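Aryl esterase (Mycobacterium smegmatis, PDB 2Q0Q) hydrolyses aryl esters and also catalyses acyl transfer to alcohols in water, as an oligomeric member of the SGNH (GDSL) hydrolase family. Local coordinates at residues Leu119-Gly124 and Pro130-Leu135; Arg4-Gly9 and Pro75-Thr80. All coordinates share one frame; numbering follows the deposited sequence.

Contact 1 (Leu119-Gly124 and Pro130-Leu135)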
ATOM      1  N   LEU G 119       1.170  27.604   6.822  1.00 15.51           N
ATOM      2  CA  LEU G 119       0.580  28.147   8.050  1.00 16.27           C
ATOM      3  C   LEU G 119       0.918  27.323   9.289  1.00 16.46           C
ATOM      4  O   LEU G 119       0.986  27.866  10.396  1.00 18.02           O
ATOM      5  CB  LEU G 119      -0.932  28.258   7.909  1.00 16.26           C
ATOM      6  CG  LEU G 119      -1.383  29.241   6.828  1.00 18.26           C
ATOM      7  CD1 LEU G 119      -2.911  29.161   6.693  1.00 20.50           C
ATOM      8  CD2 LEU G 119      -0.924  30.700   7.087  1.00 18.79           C
ATOM      9  N   THR G 120       1.168  26.028   9.098  1.00 16.98           N
ATOM     10  CA  THR G 120       1.436  25.098  10.193  1.00 16.98           C
ATOM     11  C   THR G 120       2.926  24.777  10.356  1.00 17.01           C
ATOM     12  O   THR G 120       3.266  23.834  11.076  1.00 17.86           O
ATOM     13  CB  THR G 120       0.688  23.748   9.999  1.00 16.39           C
ATOM     14  OG1 THR G 120       1.136  23.092   8.800  1.00 17.39           O
ATOM     15  CG2 THR G 120      -0.822  23.975   9.940  1.00 15.71           C
ATOM     16  N   SER G 121       3.797  25.574   9.735  1.00 16.80           N
ATOM     17  CA  SER G 121       5.216  25.230   9.626  1.00 17.55           C
ATOM     18  C   SER G 121       6.093  25.774  10.768  1.00 17.49           C
ATOM     19  O   SER G 121       7.332  25.593  10.740  1.00 17.91           O
ATOM     20  CB  SER G 121       5.766  25.745   8.291  1.00 18.27           C
ATOM     21  OG  SER G 121       5.805  27.160   8.251  1.00 19.67           O
ATOM     22  N   ALA G 122       5.478  26.454  11.743  1.00 17.33           N
ATOM     23  CA  ALA G 122       6.240  27.082  12.818  1.00 18.42           C
ATOM     24  C   ALA G 122       7.165  26.083  13.494  1.00 18.70           C
ATOM     25  O   ALA G 122       6.763  24.955  13.775  1.00 18.21           O
ATOM     26  CB  ALA G 122       5.327  27.693  13.839  1.00 19.27           C
ATOM     27  N   GLY G 123       8.395  26.535  13.767  1.00 18.65           N
ATOM     28  CA  GLY G 123       9.392  25.759  14.487  1.00 19.10           C
ATOM     29  C   GLY G 123      10.195  24.785  13.652  1.00 19.02           C
ATOM     30  O   GLY G 123      11.216  24.337  14.100  1.00 20.05           O
ATOM     31  N   GLY G 124       9.724  24.428  12.455  1.00 19.19           N
ATOM     32  CA  GLY G 124      10.392  23.438  11.613  1.00 18.92           C
ATOM     33  C   GLY G 124      10.824  22.257  12.440  1.00 18.08           C
ATOM     34  O   GLY G 124      10.039  21.710  13.218  1.00 17.44           O
ATOM     35  N   PRO G 130       9.129  31.378  13.919  1.00 19.23           N
ATOM     36  CA  PRO G 130       7.700  31.440  13.619  1.00 19.08           C
ATOM     37  C   PRO G 130       7.410  30.953  12.195  1.00 19.33           C
ATOM     38  O   PRO G 130       8.319  30.840  11.385  1.00 20.07           O
ATOM     39  CB  PRO G 130       7.387  32.947  13.732  1.00 19.21           C
ATOM     40  CG  PRO G 130       8.670  33.603  13.394  1.00 18.82           C
ATOM     41  CD  PRO G 130       9.754  32.717  13.909  1.00 19.73           C
ATOM     42  N   ALA G 131       6.151  30.670  11.897  1.00 18.77           N
ATOM     43  CA  ALA G 131       5.776  30.387  10.513  1.00 19.40           C
ATOM     44  C   ALA G 131       5.926  31.657   9.669  1.00 19.44           C
ATOM     45  O   ALA G 131       5.654  32.760  10.155  1.00 20.31           O
ATOM     46  CB  ALA G 131       4.365  29.872  10.439  1.00 18.86           C
ATOM     47  N   PRO G 132       6.365  31.509   8.403  1.00 20.02           N
ATOM     48  CA  PRO G 132       6.292  32.629   7.483  1.00 20.04           C
ATOM     49  C   PRO G 132       4.868  32.986   7.113  1.00 19.81           C
ATOM     50  O   PRO G 132       3.969  32.195   7.348  1.00 19.53           O
ATOM     51  CB  PRO G 132       7.017  32.105   6.235  1.00 20.46           C
ATOM     52  CG  PRO G 132       6.956  30.645   6.313  1.00 21.03           C
ATOM     53  CD  PRO G 132       6.969  30.326   7.767  1.00 19.84           C
ATOM     54  N   LYS G 133       4.684  34.171   6.533  1.00 19.36           N
ATOM     55  CA  LYS G 133       3.444  34.492   5.835  1.00 20.12           C
ATOM     56  C   LYS G 133       3.416  33.753   4.486  1.00 19.04           C
ATOM     57  O   LYS G 133       4.421  33.216   4.037  1.00 18.24           O
ATOM     58  CB  LYS G 133       3.348  36.002   5.626  1.00 21.14           C
ATOM     59  CG  LYS G 133       3.092  36.794   6.903  1.00 22.71           C
ATOM     60  CD  LYS G 133       2.876  38.277   6.603  1.00 23.91           C
ATOM     61  CE  LYS G 133       3.006  39.135   7.879  1.00 26.74           C
ATOM     62  NZ  LYS G 133       2.206  40.383   7.769  1.00 33.45           N
ATOM     63  N   VAL G 134       2.238  33.710   3.856  1.00 18.62           N
ATOM     64  CA  VAL G 134       2.073  33.085   2.553  1.00 19.05           C
ATOM     65  C   VAL G 134       1.436  34.086   1.595  1.00 18.79           C
ATOM     66  O   VAL G 134       0.658  34.940   1.997  1.00 19.81           O
ATOM     67  CB  VAL G 134       1.223  31.782   2.630  1.00 18.63           C
ATOM     68  CG1 VAL G 134      -0.249  32.111   2.971  1.00 20.69           C
ATOM     69  CG2 VAL G 134       1.318  30.982   1.302  1.00 18.52           C
ATOM     70  N   LEU G 135       1.802  33.976   0.326  1.00 17.74           N
ATOM     71  CA  LEU G 135       1.145  34.715  -0.739  1.00 16.77           C
ATOM     72  C   LEU G 135       0.751  33.706  -1.811  1.00 16.35           C
ATOM     73  O   LEU G 135       1.612  33.079  -2.429  1.00 17.01           O
ATOM     74  CB  LEU G 135       2.074  35.797  -1.321  1.00 17.36           C
ATOM     75  CG  LEU G 135       1.589  36.541  -2.575  1.00 17.12           C
ATOM     76  CD1 LEU G 135       0.222  37.189  -2.314  1.00 17.35           C
ATOM     77  CD2 LEU G 135       2.598  37.589  -3.036  1.00 16.86           C
TER
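A122 and S121 pack on A131 and P132 in a largely apolar, partly exposed helix-to-strand connection, where the chain leaving helix 104-119 doubles back to enter strand 133-138 at the margin of the α/β/α fold of an SGNH hydrolase. No hydrogen bond joins the two segments; van der Waals contact holds them. The reversal starts with a type II β turn from S121 to G124, closed by G124 N bonding S121 O at 3.2 Å. G123 sits third in that turn, with a positive phi of 84° that a residue without CB adopts easily. The turn brings A122 beside A131, small side chains that let the two backbones approach closely: A122 CB lies 3.6 Å from A131 N and 4.2 Å from A131 CB. A131 CB points toward the other segment and also meets L119 O at 3.9 Å. Nearer the strand, L119 CD2 reaches V134 CG1 at 4.4 Å. L119 leaves its backbone heading away; chi2 of 175° sends CD1 out along the chain, and the other methyl, CD2, turns back to the valine. V134, branched at CB as suits a strand, also packs on V115 and V118 of the helix, and P132 buries its ring against V118, V87 and L84. S121 is the one buried polar side chain to touch the opposite segment. Chi1 of 68° sets its hydroxyl between the backbone N and the carbonyl carbon, where it hydrogen-bonds V118 O, one turn back. With its polar need met there, S121 OG lies against P132 CD at 3.4 Å, the closest approach between the two segments.

Contact 2 (Arg4-Gly9 and Pro75-Thr80); sequences RILCFG and PSCLAT
The F8 ring, the only aromatic group of the two segments, meets the helix through C77, whose sulfur comes in obliquely at the CD1 side; C77 SG and F8 CD1 are 4.5 Å apart. Elsewhere the ring borders R56 and L91. The same sulfur touches L6, with C77 SG 4.2 Å from L6 CD2. It can serve both because chi1 of -174° extends it from the helix toward the strand; cysteine, small and fairly apolar, lets one sulfur rest against two bulkier neighbours side by side. L6 CD2 also lies 4.0 Å from L78 CD2, and the two leucines cross at about a right angle. All four side chains are buried, as suits hydrocarbon and a thiol, a weak hydrogen-bonding group. Within the helix, S76 O accepts from T80 N and, from the opposite face of its plane, from T80 OG1 at 2.8 Å, so the threonine hydroxyl places its proton within its own helix. Y73 of a second subunit packs on C77. The segments run nearly antiparallel (161°), their axes 10.7 Å apart: helix 70-81 lies over strand 3-9 while linking its two neighbours, strands 46-52 and 86-90, the β-α-β crossover of the flavodoxin-like α/β/α sandwich of SGNH hydrolases.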
ATOM      1  N   ARG G   4      13.469  36.965   4.553  1.00 25.44           N
ATOM      2  CA  ARG G   4      13.694  35.820   3.668  1.00 25.46           C
ATOM      3  C   ARG G   4      12.404  35.411   2.971  1.00 23.87           C
ATOM      4  O   ARG G   4      11.398  35.114   3.627  1.00 22.65           O
ATOM      5  CB  ARG G   4      14.275  34.628   4.442  1.00 25.57           C
ATOM      6  CG  ARG G   4      15.580  34.953   5.150  1.00 28.19           C
ATOM      7  CD  ARG G   4      16.282  33.741   5.730  1.00 27.57           C
ATOM      8  NE  ARG G   4      17.332  33.276   4.826  1.00 31.03           N
ATOM      9  CZ  ARG G   4      17.491  32.035   4.365  1.00 29.95           C
ATOM     10  NH1 ARG G   4      16.720  31.029   4.742  1.00 27.96           N
ATOM     11  NH2 ARG G   4      18.486  31.793   3.532  1.00 32.82           N
ATOM     12  N   ILE G   5      12.463  35.407   1.635  1.00 23.24           N
ATOM     13  CA  ILE G   5      11.320  35.124   0.768  1.00 22.80           C
ATOM     14  C   ILE G   5      11.538  33.850  -0.052  1.00 21.91           C
ATOM     15  O   ILE G   5      12.399  33.817  -0.928  1.00 22.33           O
ATOM     16  CB  ILE G   5      11.097  36.280  -0.253  1.00 23.29           C
ATOM     17  CG1 ILE G   5      11.244  37.662   0.418  1.00 23.63           C
ATOM     18  CG2 ILE G   5       9.760  36.098  -0.946  1.00 22.36           C
ATOM     19  CD1 ILE G   5      10.238  37.932   1.506  1.00 25.22           C
ATOM     20  N   LEU G   6      10.759  32.813   0.227  1.00 20.92           N
ATOM     21  CA  LEU G   6      10.818  31.548  -0.533  1.00 20.51           C
ATOM     22  C   LEU G   6       9.815  31.571  -1.697  1.00 19.22           C
ATOM     23  O   LEU G   6       8.637  31.777  -1.470  1.00 19.30           O
ATOM     24  CB  LEU G   6      10.471  30.358   0.372  1.00 20.21           C
ATOM     25  CG  LEU G   6      10.268  28.987  -0.292  1.00 20.29           C
ATOM     26  CD1 LEU G   6      11.575  28.541  -0.898  1.00 20.88           C
ATOM     27  CD2 LEU G   6       9.787  27.996   0.727  1.00 22.24           C
ATOM     28  N   CYS G   7      10.308  31.338  -2.909  1.00 18.89           N
ATOM     29  CA  CYS G   7       9.489  31.313  -4.135  1.00 19.49           C
ATOM     30  C   CYS G   7       9.340  29.851  -4.531  1.00 19.07           C
ATOM     31  O   CYS G   7      10.255  29.236  -5.066  1.00 19.32           O
ATOM     32  CB  CYS G   7      10.131  32.123  -5.263  1.00 19.08           C
ATOM     33  SG  CYS G   7      10.207  33.889  -4.856  1.00 20.37           S
ATOM     34  N   PHE G   8       8.164  29.306  -4.226  1.00 18.71           N
ATOM     35  CA  PHE G   8       7.835  27.915  -4.499  1.00 18.52           C
ATOM     36  C   PHE G   8       6.967  27.840  -5.745  1.00 18.12           C
ATOM     37  O   PHE G   8       5.888  28.431  -5.786  1.00 18.79           O
ATOM     38  CB  PHE G   8       7.108  27.295  -3.292  1.00 18.46           C
ATOM     39  CG  PHE G   8       7.053  25.790  -3.320  1.00 17.28           C
ATOM     40  CD1 PHE G   8       8.218  25.044  -3.148  1.00 17.90           C
ATOM     41  CD2 PHE G   8       5.859  25.118  -3.503  1.00 17.88           C
ATOM     42  CE1 PHE G   8       8.190  23.668  -3.162  1.00 18.83           C
ATOM     43  CE2 PHE G   8       5.825  23.733  -3.510  1.00 19.67           C
ATOM     44  CZ  PHE G   8       6.997  23.008  -3.353  1.00 19.09           C
ATOM     45  N   GLY G   9       7.470  27.158  -6.767  1.00 18.18           N
ATOM     46  CA  GLY G   9       6.792  27.120  -8.058  1.00 17.92           C
ATOM     47  C   GLY G   9       7.214  26.027  -9.022  1.00 17.02           C
ATOM     48  O   GLY G   9       7.835  25.019  -8.626  1.00 17.61           O
ATOM     49  N   PRO G  75       6.801  20.765   2.769  1.00 17.24           N
ATOM     50  CA  PRO G  75       7.101  20.769   4.218  1.00 16.79           C
ATOM     51  C   PRO G  75       8.576  20.593   4.522  1.00 16.37           C
ATOM     52  O   PRO G  75       9.113  21.246   5.422  1.00 16.79           O
ATOM     53  CB  PRO G  75       6.288  19.585   4.738  1.00 17.11           C
ATOM     54  CG  PRO G  75       5.157  19.445   3.715  1.00 17.03           C
ATOM     55  CD  PRO G  75       5.830  19.713   2.423  1.00 16.25           C
ATOM     56  N   SER G  76       9.233  19.702   3.786  1.00 16.61           N
ATOM     57  CA  SER G  76      10.686  19.526   3.913  1.00 16.88           C
ATOM     58  C   SER G  76      11.446  20.786   3.517  1.00 16.90           C
ATOM     59  O   SER G  76      12.416  21.189   4.165  1.00 16.75           O
ATOM     60  CB  SER G  76      11.160  18.365   3.056  1.00 16.62           C
ATOM     61  OG  SER G  76      10.662  17.138   3.545  1.00 16.35           O
ATOM     62  N   CYS G  77      10.976  21.426   2.459  1.00 17.17           N
ATOM     63  CA  CYS G  77      11.590  22.649   1.946  1.00 17.74           C
ATOM     64  C   CYS G  77      11.466  23.795   2.976  1.00 17.92           C
ATOM     65  O   CYS G  77      12.442  24.487   3.262  1.00 19.02           O
ATOM     66  CB  CYS G  77      10.944  23.004   0.603  1.00 18.87           C
ATOM     67  SG  CYS G  77      11.621  24.380  -0.313  1.00 18.42           S
ATOM     68  N   LEU G  78      10.282  23.955   3.573  1.00 17.47           N
ATOM     69  CA  LEU G  78      10.059  24.986   4.583  1.00 17.70           C
ATOM     70  C   LEU G  78      11.006  24.828   5.769  1.00 17.74           C
ATOM     71  O   LEU G  78      11.579  25.795   6.257  1.00 17.61           O
ATOM     72  CB  LEU G  78       8.595  24.961   5.068  1.00 18.57           C
ATOM     73  CG  LEU G  78       7.510  25.470   4.100  1.00 18.38           C
ATOM     74  CD1 LEU G  78       6.114  25.068   4.593  1.00 18.74           C
ATOM     75  CD2 LEU G  78       7.608  26.978   3.893  1.00 19.90           C
ATOM     76  N   ALA G  79      11.179  23.587   6.205  1.00 17.54           N
ATOM     77  CA  ALA G  79      12.000  23.329   7.394  1.00 18.11           C
ATOM     78  C   ALA G  79      13.507  23.509   7.108  1.00 18.31           C
ATOM     79  O   ALA G  79      14.284  23.804   8.011  1.00 19.69           O
ATOM     80  CB  ALA G  79      11.722  21.938   7.931  1.00 17.71           C
ATOM     81  N   THR G  80      13.883  23.258   5.860  1.00 17.84           N
ATOM     82  CA  THR G  80      15.234  23.468   5.331  1.00 18.39           C
ATOM     83  C   THR G  80      15.630  24.964   5.377  1.00 18.39           C
ATOM     84  O   THR G  80      16.770  25.309   5.689  1.00 18.47           O
ATOM     85  CB  THR G  80      15.297  22.962   3.858  1.00 17.37           C
ATOM     86  OG1 THR G  80      15.169  21.540   3.818  1.00 17.63           O
ATOM     87  CG2 THR G  80      16.561  23.406   3.132  1.00 18.39           C
TER

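Both contacts attach connecting elements to the same parallel sheet, but at different depths. Contact 2 is buried and joins a helix to strand 3-9 through leucine, phenylalanine and cysteine; contact 1 is partly exposed and fastens a loop to the start of strand 133-138 with alanine, proline, a leucine-valine pair and one serine whose hydroxyl is held by V118 O of the preceding helix. Neither uses a hydrogen bond between its segments. In contact 2 side chains reach across widely spaced backbones, whereas in contact 1 small ones let the chains nearly meet. The turn of contact 1 abuts the helix of contact 2: S121 CB packs on L78 CD1 at 3.8 Å, G124 CA on A79 CB at 4.2 Å.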